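Local structure of kinase-associated protein B (Bacillus cereus, 1Y71) at residues Leu43-Gln48 with Glu119-Leu124; Phe62-Ala67 with Lys125-Leu130. The protein is of unknown function but probably associates with a kinase, and it joins an SH3-like beta-sheet part to C-terminal helices. All coordinates share one frame; numbering follows the deposited sequence.

Contact 1: residues Leu43-Gln48 with Glu119-Leu124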
ATOM      1  N   LEU B  43      -4.234 -10.016  -1.295  1.00 21.81           N
ATOM      2  CA  LEU B  43      -5.166 -10.128  -2.424  1.00 22.08           C
ATOM      3  C   LEU B  43      -6.118 -11.319  -2.282  1.00 22.25           C
ATOM      4  O   LEU B  43      -7.297 -11.246  -2.688  1.00 21.65           O
ATOM      5  CB  LEU B  43      -4.415 -10.268  -3.770  1.00 21.74           C
ATOM      6  CG  LEU B  43      -3.685  -9.059  -4.332  1.00 22.03           C
ATOM      7  CD1 LEU B  43      -2.899  -9.462  -5.588  1.00 22.26           C
ATOM      8  CD2 LEU B  43      -4.620  -7.878  -4.607  1.00 25.53           C
ATOM      9  N   LYS B  44      -5.608 -12.416  -1.735  1.00 21.44           N
ATOM     10  CA  LYS B  44      -6.454 -13.593  -1.531  1.00 21.05           C
ATOM     11  C   LYS B  44      -6.097 -14.232  -0.218  1.00 21.19           C
ATOM     12  O   LYS B  44      -4.915 -14.504   0.041  1.00 21.40           O
ATOM     13  CB  LYS B  44      -6.312 -14.596  -2.692  1.00 19.75           C
ATOM     14  CG  LYS B  44      -7.053 -15.921  -2.431  1.00 21.17           C
ATOM     15  CD  LYS B  44      -6.621 -16.953  -3.455  1.00 24.23           C
ATOM     16  CE  LYS B  44      -7.539 -18.165  -3.437  1.00 29.93           C
ATOM     17  NZ  LYS B  44      -6.890 -19.358  -2.822  1.00 27.72           N
ATOM     18  N   HIS B  45      -7.105 -14.399   0.633  1.00 21.55           N
ATOM     19  CA  HIS B  45      -6.921 -15.039   1.927  1.00 22.03           C
ATOM     20  C   HIS B  45      -6.795 -16.539   1.692  1.00 22.18           C
ATOM     21  O   HIS B  45      -7.476 -17.090   0.805  1.00 22.56           O
ATOM     22  CB  HIS B  45      -8.054 -14.668   2.907  1.00 20.76           C
ATOM     23  CG  HIS B  45      -7.743 -14.999   4.333  1.00 24.51           C
ATOM     24  ND1 HIS B  45      -7.933 -16.262   4.859  1.00 24.51           N
ATOM     25  CD2 HIS B  45      -7.240 -14.244   5.339  1.00 24.19           C
ATOM     26  CE1 HIS B  45      -7.580 -16.264   6.133  1.00 28.23           C
ATOM     27  NE2 HIS B  45      -7.140 -15.057   6.447  1.00 27.88           N
ATOM     28  N   PRO B  46      -5.861 -17.192   2.405  1.00 22.43           N
ATOM     29  CA  PRO B  46      -5.627 -18.616   2.138  1.00 22.61           C
ATOM     30  C   PRO B  46      -6.814 -19.523   2.482  1.00 22.47           C
ATOM     31  O   PRO B  46      -7.663 -19.192   3.333  1.00 21.52           O
ATOM     32  CB  PRO B  46      -4.463 -18.965   3.062  1.00 21.55           C
ATOM     33  CG  PRO B  46      -4.533 -17.919   4.155  1.00 24.40           C
ATOM     34  CD  PRO B  46      -4.901 -16.671   3.403  1.00 21.25           C
ATOM     35  N   VAL B  47      -6.817 -20.669   1.823  1.00 22.80           N
ATOM     36  CA  VAL B  47      -7.834 -21.687   2.015  1.00 24.69           C
ATOM     37  C   VAL B  47      -7.642 -22.284   3.406  1.00 24.60           C
ATOM     38  O   VAL B  47      -6.516 -22.378   3.894  1.00 23.10           O
ATOM     39  CB  VAL B  47      -7.710 -22.777   0.905  1.00 24.99           C
ATOM     40  CG1 VAL B  47      -8.898 -23.722   0.932  1.00 28.15           C
ATOM     41  CG2 VAL B  47      -7.749 -22.134  -0.429  1.00 26.96           C
ATOM     42  N   GLN B  48      -8.739 -22.678   4.046  1.00 25.38           N
ATOM     43  CA  GLN B  48      -8.679 -23.274   5.379  1.00 26.83           C
ATOM     44  C   GLN B  48      -8.686 -24.799   5.324  1.00 28.59           C
ATOM     45  O   GLN B  48      -9.070 -25.394   4.317  1.00 28.39           O
ATOM     46  CB  GLN B  48      -9.871 -22.787   6.212  1.00 27.24           C
ATOM     47  CG  GLN B  48      -9.972 -21.261   6.285  1.00 26.47           C
ATOM     48  CD  GLN B  48      -8.704 -20.618   6.811  1.00 29.35           C
ATOM     49  OE1 GLN B  48      -7.955 -19.973   6.066  1.00 30.71           O
ATOM     50  NE2 GLN B  48      -8.451 -20.791   8.097  1.00 29.23           N
ATOM     51  N   GLU B 119     -17.159 -21.024   9.341  1.00 33.62           N
ATOM     52  CA  GLU B 119     -16.929 -20.966  10.798  1.00 35.00           C
ATOM     53  C   GLU B 119     -15.530 -20.440  11.117  1.00 34.83           C
ATOM     54  O   GLU B 119     -15.318 -19.514  11.922  1.00 35.42           O
ATOM     55  CB  GLU B 119     -16.997 -22.374  11.394  1.00 35.50           C
ATOM     56  CG  GLU B 119     -18.229 -23.229  11.083  1.00 38.74           C
ATOM     57  CD  GLU B 119     -18.430 -24.374  12.106  1.00 38.21           C
ATOM     58  OE1 GLU B 119     -18.210 -24.122  13.312  1.00 42.58           O
ATOM     59  OE2 GLU B 119     -18.814 -25.515  11.714  1.00 42.68           O
ATOM     60  N   THR B 120     -14.566 -21.095  10.495  1.00 34.71           N
ATOM     61  CA  THR B 120     -13.153 -20.786  10.667  1.00 34.74           C
ATOM     62  C   THR B 120     -12.814 -19.340  10.314  1.00 33.49           C
ATOM     63  O   THR B 120     -12.142 -18.655  11.094  1.00 33.37           O
ATOM     64  CB  THR B 120     -12.325 -21.779   9.851  1.00 34.77           C
ATOM     65  OG1 THR B 120     -12.625 -23.082  10.352  1.00 35.21           O
ATOM     66  CG2 THR B 120     -10.851 -21.528  10.008  1.00 35.56           C
ATOM     67  N   LEU B 121     -13.293 -18.874   9.162  1.00 32.13           N
ATOM     68  CA  LEU B 121     -13.053 -17.492   8.730  1.00 31.09           C
ATOM     69  C   LEU B 121     -13.731 -16.480   9.622  1.00 31.86           C
ATOM     70  O   LEU B 121     -13.185 -15.405   9.860  1.00 29.93           O
ATOM     71  CB  LEU B 121     -13.453 -17.279   7.265  1.00 30.74           C
ATOM     72  CG  LEU B 121     -12.747 -18.206   6.252  1.00 29.30           C
ATOM     73  CD1 LEU B 121     -13.482 -18.295   4.941  1.00 27.53           C
ATOM     74  CD2 LEU B 121     -11.294 -17.777   6.048  1.00 30.25           C
ATOM     75  N   GLN B 122     -14.922 -16.819  10.121  1.00 33.30           N
ATOM     76  CA  GLN B 122     -15.635 -15.906  11.030  1.00 35.42           C
ATOM     77  C   GLN B 122     -14.797 -15.633  12.292  1.00 35.70           C
ATOM     78  O   GLN B 122     -14.692 -14.501  12.738  1.00 36.66           O
ATOM     79  CB  GLN B 122     -17.034 -16.430  11.390  1.00 35.09           C
ATOM     80  CG  GLN B 122     -18.064 -16.339  10.266  1.00 36.23           C
ATOM     81  CD  GLN B 122     -19.372 -17.077  10.586  1.00 37.39           C
ATOM     82  OE1 GLN B 122     -19.370 -18.247  11.008  1.00 41.67           O
ATOM     83  NE2 GLN B 122     -20.502 -16.390  10.387  1.00 40.80           N
ATOM     84  N   GLN B 123     -14.184 -16.674  12.839  1.00 36.61           N
ATOM     85  CA  GLN B 123     -13.303 -16.521  13.990  1.00 37.41           C
ATOM     86  C   GLN B 123     -12.040 -15.753  13.643  1.00 37.54           C
ATOM     87  O   GLN B 123     -11.622 -14.862  14.407  1.00 37.95           O
ATOM     88  CB  GLN B 123     -12.909 -17.879  14.583  1.00 37.62           C
ATOM     89  CG  GLN B 123     -12.161 -17.775  15.925  1.00 38.96           C
ATOM     90  CD  GLN B 123     -12.904 -16.919  16.945  1.00 41.50           C
ATOM     91  OE1 GLN B 123     -14.112 -17.064  17.122  1.00 41.29           O
ATOM     92  NE2 GLN B 123     -12.183 -16.002  17.607  1.00 41.88           N
ATOM     93  N   LEU B 124     -11.413 -16.126  12.529  1.00 36.65           N
ATOM     94  CA  LEU B 124     -10.194 -15.441  12.073  1.00 37.16           C
ATOM     95  C   LEU B 124     -10.413 -13.929  11.987  1.00 36.90           C
ATOM     96  O   LEU B 124      -9.555 -13.140  12.390  1.00 36.55           O
ATOM     97  CB  LEU B 124      -9.726 -15.985  10.727  1.00 36.69           C
ATOM     98  CG  LEU B 124      -8.761 -17.164  10.694  1.00 37.17           C
ATOM     99  CD1 LEU B 124      -8.459 -17.472   9.267  1.00 36.02           C
ATOM    100  CD2 LEU B 124      -7.472 -16.849  11.465  1.00 37.91           C
TER
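H45 and Q48 of the loop pack against T120, L121 and L124 on one side of helix 112-127. No hydrogen bond crosses between the segments. The contact is made by methyl groups set against an imidazole ring and the stem of a glutamine.

H45 has CG anti to its backbone N (chi1 -165°), beside its carbonyl carbon, and its CB points toward the helix. L124 CD1 meets the ring at its edge, near the ring plane, 3.5 Å from H45 CE1. L121 comes in obliquely. Its side chain lies alongside that of H45 and runs in the opposite sense, with CD2 3.9 Å from H45 ND1. P46 CD covers one face of the ring, 3.3 Å above the plane and offset toward the rim. The polar atoms of this buried ring are also engaged. H45 NE2 is hydrogen-bonded to Y128 OH, and H45 ND1 makes weak bonds to P46 O and to Q102.

Q48 bends at its second torsion (chi2 -56°). Its CG lies 3.7 Å from L121 CD2, and T120 CG2 is at a similar distance. The modelled orientation of the Q48 amide is doubtful. The Q48 and L124 side chains reach toward each other, tip to tip.

T120 turns its two branches to different tasks. CG2 is anti to the backbone N and faces Q48. OG1 bonds back to R116 O one turn earlier in the helix.

The loop leaves strand 34-42 through a classic beta bulge, where L43 and K44 both face K22. P46 rests on Y23 of strand 21-31. L95 and L99 of helix 91-104 pack on H45, and L99 also packs on L121. The contact thus joins the loop leaving the antiparallel sheet, of the SH3 clan, to the C-terminal helix pair 91-104 and 112-127.

Contact 2: residues Phe62-Ala67 with Lys125-Leu130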
ATOM      1  N   PHE B  62      -9.570 -30.024  11.264  0.96 45.91           N
ATOM      2  CA  PHE B  62      -9.755 -28.767  10.538  0.96 45.37           C
ATOM      3  C   PHE B  62      -9.223 -27.583  11.359  0.96 45.46           C
ATOM      4  O   PHE B  62      -9.887 -27.116  12.299  0.96 45.73           O
ATOM      5  CB  PHE B  62     -11.235 -28.564  10.182  0.96 44.89           C
ATOM      6  CG  PHE B  62     -11.467 -27.668   8.986  0.96 45.00           C
ATOM      7  CD1 PHE B  62     -11.756 -28.221   7.730  0.96 43.88           C
ATOM      8  CD2 PHE B  62     -11.420 -26.273   9.113  0.96 43.46           C
ATOM      9  CE1 PHE B  62     -11.987 -27.402   6.627  0.96 42.61           C
ATOM     10  CE2 PHE B  62     -11.641 -25.455   8.016  0.96 41.48           C
ATOM     11  CZ  PHE B  62     -11.928 -26.019   6.768  0.96 41.83           C
ATOM     12  N   HIS B  63      -8.029 -27.106  10.995  0.76 44.48           N
ATOM     13  CA  HIS B  63      -7.409 -25.978  11.679  0.76 43.86           C
ATOM     14  C   HIS B  63      -7.464 -24.697  10.847  0.76 42.59           C
ATOM     15  O   HIS B  63      -7.670 -24.729   9.637  0.76 42.30           O
ATOM     16  CB  HIS B  63      -5.952 -26.300  12.060  0.76 44.83           C
ATOM     17  CG  HIS B  63      -5.033 -26.457  10.883  0.76 47.15           C
ATOM     18  ND1 HIS B  63      -4.759 -25.428  10.005  0.76 48.92           N
ATOM     19  CD2 HIS B  63      -4.314 -27.520  10.451  0.76 48.90           C
ATOM     20  CE1 HIS B  63      -3.917 -25.852   9.081  0.76 49.82           C
ATOM     21  NE2 HIS B  63      -3.635 -27.120   9.325  0.76 50.04           N
ATOM     22  N   GLU B  64      -7.277 -23.565  11.510  1.00 41.00           N
ATOM     23  CA  GLU B  64      -7.237 -22.310  10.816  1.00 39.44           C
ATOM     24  C   GLU B  64      -5.892 -22.097  10.134  1.00 37.36           C
ATOM     25  O   GLU B  64      -4.873 -22.694  10.498  1.00 37.25           O
ATOM     26  CB  GLU B  64      -7.573 -21.154  11.754  1.00 40.06           C
ATOM     27  CG  GLU B  64      -6.552 -20.885  12.806  1.00 41.58           C
ATOM     28  CD  GLU B  64      -6.915 -19.678  13.632  1.00 45.31           C
ATOM     29  OE1 GLU B  64      -5.974 -18.950  14.048  1.00 46.40           O
ATOM     30  OE2 GLU B  64      -8.140 -19.450  13.850  1.00 45.39           O
ATOM     31  N   ARG B  65      -5.909 -21.241   9.124  1.00 34.89           N
ATOM     32  CA  ARG B  65      -4.705 -20.881   8.399  1.00 31.77           C
ATOM     33  C   ARG B  65      -4.734 -19.368   8.271  1.00 29.88           C
ATOM     34  O   ARG B  65      -5.586 -18.827   7.562  1.00 28.99           O
ATOM     35  CB  ARG B  65      -4.692 -21.581   7.044  1.00 31.66           C
ATOM     36  CG  ARG B  65      -3.632 -21.056   6.054  1.00 33.72           C
ATOM     37  CD  ARG B  65      -3.383 -22.055   4.928  1.00 34.94           C
ATOM     38  NE  ARG B  65      -2.928 -23.356   5.435  1.00 35.97           N
ATOM     39  CZ  ARG B  65      -3.701 -24.433   5.585  1.00 37.15           C
ATOM     40  NH1 ARG B  65      -5.001 -24.397   5.271  1.00 35.82           N
ATOM     41  NH2 ARG B  65      -3.165 -25.564   6.046  1.00 37.02           N
ATOM     42  N   ARG B  66      -3.827 -18.693   8.977  1.00 27.82           N
ATOM     43  CA  ARG B  66      -3.704 -17.221   8.906  1.00 26.72           C
ATOM     44  C   ARG B  66      -2.999 -16.710   7.636  1.00 24.45           C
ATOM     45  O   ARG B  66      -2.069 -17.330   7.144  1.00 23.07           O
ATOM     46  CB  ARG B  66      -2.926 -16.683  10.135  1.00 26.67           C
ATOM     47  CG  ARG B  66      -3.686 -16.624  11.427  1.00 28.44           C
ATOM     48  CD  ARG B  66      -2.771 -16.121  12.574  1.00 29.28           C
ATOM     49  NE  ARG B  66      -3.598 -15.624  13.665  1.00 34.92           N
ATOM     50  CZ  ARG B  66      -3.612 -14.379  14.122  1.00 33.90           C
ATOM     51  NH1 ARG B  66      -2.822 -13.442  13.613  1.00 32.10           N
ATOM     52  NH2 ARG B  66      -4.434 -14.080  15.117  1.00 36.98           N
ATOM     53  N   ALA B  67      -3.432 -15.548   7.135  1.00 23.57           N
ATOM     54  CA  ALA B  67      -2.676 -14.796   6.131  1.00 22.83           C
ATOM     55  C   ALA B  67      -1.296 -14.429   6.648  1.00 22.28           C
ATOM     56  O   ALA B  67      -1.099 -14.305   7.871  1.00 23.23           O
ATOM     57  CB  ALA B  67      -3.441 -13.508   5.714  1.00 23.00           C
ATOM     58  N   LYS B 125     -11.583 -13.550  11.481  1.00 37.21           N
ATOM     59  CA  LYS B 125     -11.999 -12.157  11.380  1.00 38.28           C
ATOM     60  C   LYS B 125     -11.942 -11.459  12.752  1.00 37.69           C
ATOM     61  O   LYS B 125     -11.542 -10.298  12.854  1.00 37.35           O
ATOM     62  CB  LYS B 125     -13.411 -12.078  10.791  1.00 37.92           C
ATOM     63  CG  LYS B 125     -13.958 -10.655  10.690  1.00 40.14           C
ATOM     64  CD  LYS B 125     -15.308 -10.583   9.991  1.00 40.46           C
ATOM     65  CE  LYS B 125     -15.824  -9.130  10.035  1.00 44.35           C
ATOM     66  NZ  LYS B 125     -16.731  -8.790   8.892  1.00 46.24           N
ATOM     67  N   LYS B 126     -12.316 -12.187  13.803  1.00 37.73           N
ATOM     68  CA  LYS B 126     -12.275 -11.633  15.154  1.00 37.72           C
ATOM     69  C   LYS B 126     -10.833 -11.575  15.645  1.00 37.09           C
ATOM     70  O   LYS B 126     -10.409 -10.571  16.220  1.00 37.65           O
ATOM     71  CB  LYS B 126     -13.170 -12.444  16.093  1.00 38.36           C
ATOM     72  CG  LYS B 126     -14.618 -12.456  15.645  1.00 40.89           C
ATOM     73  CD  LYS B 126     -15.512 -13.206  16.642  1.00 45.60           C
ATOM     74  CE  LYS B 126     -16.980 -13.136  16.239  1.00 47.05           C
ATOM     75  NZ  LYS B 126     -17.779 -14.171  16.947  1.00 48.47           N
ATOM     76  N   ASP B 127     -10.073 -12.635  15.368  1.00 35.74           N
ATOM     77  CA  ASP B 127      -8.677 -12.724  15.772  1.00 34.58           C
ATOM     78  C   ASP B 127      -7.796 -11.627  15.163  1.00 33.97           C
ATOM     79  O   ASP B 127      -6.892 -11.111  15.818  1.00 32.58           O
ATOM     80  CB  ASP B 127      -8.119 -14.091  15.416  1.00 34.26           C
ATOM     81  CG  ASP B 127      -8.836 -15.226  16.142  1.00 35.50           C
ATOM     82  OD1 ASP B 127      -9.565 -14.953  17.122  1.00 33.44           O
ATOM     83  OD2 ASP B 127      -8.657 -16.387  15.727  1.00 34.85           O
ATOM     84  N   TYR B 128      -8.075 -11.282  13.908  1.00 33.36           N
ATOM     85  CA  TYR B 128      -7.333 -10.252  13.191  1.00 33.35           C
ATOM     86  C   TYR B 128      -7.613  -8.818  13.659  1.00 35.48           C
ATOM     87  O   TYR B 128      -6.910  -7.881  13.240  1.00 35.34           O
ATOM     88  CB  TYR B 128      -7.696 -10.302  11.724  1.00 31.83           C
ATOM     89  CG  TYR B 128      -7.193 -11.509  10.951  1.00 29.79           C
ATOM     90  CD1 TYR B 128      -5.953 -12.074  11.212  1.00 27.13           C
ATOM     91  CD2 TYR B 128      -7.930 -12.006   9.884  1.00 30.97           C
ATOM     92  CE1 TYR B 128      -5.483 -13.158  10.457  1.00 29.34           C
ATOM     93  CE2 TYR B 128      -7.466 -13.078   9.117  1.00 28.94           C
ATOM     94  CZ  TYR B 128      -6.253 -13.642   9.408  1.00 28.85           C
ATOM     95  OH  TYR B 128      -5.830 -14.700   8.636  1.00 29.43           O
ATOM     96  N   LYS B 129      -8.669  -8.659  14.454  1.00 37.40           N
ATOM     97  CA  LYS B 129      -9.141  -7.351  14.962  1.00 40.34           C
ATOM     98  C   LYS B 129     -10.070  -6.613  13.993  1.00 41.78           C
ATOM     99  O   LYS B 129     -10.239  -5.397  14.111  1.00 42.93           O
ATOM    100  CB  LYS B 129      -7.960  -6.453  15.349  1.00 39.92           C
ATOM    101  CG  LYS B 129      -7.638  -6.432  16.821  1.00 41.29           C
ATOM    102  CD  LYS B 129      -7.436  -7.796  17.448  1.00 40.65           C
ATOM    103  CE  LYS B 129      -7.686  -7.708  18.927  1.00 39.40           C
ATOM    104  NZ  LYS B 129      -7.667  -9.029  19.579  1.00 40.07           N
ATOM    105  N   LEU B 130     -10.685  -7.344  13.062  1.00 43.44           N
ATOM    106  CA  LEU B 130     -11.537  -6.736  12.014  1.00 44.51           C
ATOM    107  C   LEU B 130     -13.049  -6.960  12.222  1.00 45.78           C
ATOM    108  O   LEU B 130     -13.490  -7.785  13.054  1.00 46.79           O
ATOM    109  CB  LEU B 130     -11.144  -7.261  10.624  1.00 43.78           C
ATOM    110  CG  LEU B 130      -9.684  -7.630  10.337  1.00 42.41           C
ATOM    111  CD1 LEU B 130      -9.578  -8.488   9.084  1.00 40.69           C
ATOM    112  CD2 LEU B 130      -8.815  -6.397  10.206  1.00 41.89           C
ATOM    113  OXT LEU B 130     -13.874  -6.327  11.535  1.00 46.08           O
TER
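R66 and A67 meet D127 and Y128 at the end of helix 112-127, which is closed by a Schellman motif. The other side is an irregular loop, and the contact lies at the surface.

D127 comes first along the helix end. Its CB points toward the loop and lies 3.7 Å from R66 NH2. The R66 and D127 side chains cross at about a right angle, and their charged atoms are not in contact. D127 OD2 is instead 3.6 Å from E64 OE2. The two like charges may repel, and the nearby R66 guanidinium may offset this. D127 OD1 is hydrogen-bonded to Q123 within the helix.

Y128 follows and makes the main contact. Its CG is anti to its carbonyl carbon (chi1 -70°), and the far end of the ring reaches the loop backbone. A67 N donates to Y128 OH over 3.0 Å at 162°, a nearly straight bond. H45 is the second partner of this hydroxyl. The R66 side chain passes beside the ring, the two pointing opposite ways. Its CG is 4.0 Å from Y128 CE1, and that same CE1 lies over one face of the guanidinium. The two planes are 76° apart, so the groups do not stack face to face. L95 of helix 91-104 touches both A67 and Y128.

K129 then leaves helical geometry with a positive phi. The chain turns back on the last helical turn: K129 N bonds K126 O, and L130 N bonds K125 O at 3.1 Å.

In the fold
Contacts 1 and 2 join the same two elements, the loop between strands 34-42 and 73-77 and helix 112-127. Their centres are about 6 Å apart. Contact 1 is buried and mostly apolar, set on the helix body. Contact 2 is at the surface, where the helix ends, and uses charged groups and one backbone-to-hydroxyl bond. Two parts of the loop, 43-48 and 62-67, are bonded to each other too, through V47 O and R65 NH1 at 2.9 Å. R65 NH1 also bonds to G49 O. H45 NE2 and Y128 OH, 2.6 Å apart, tie the buried contact to the surface one. Helix 91-104 touches both.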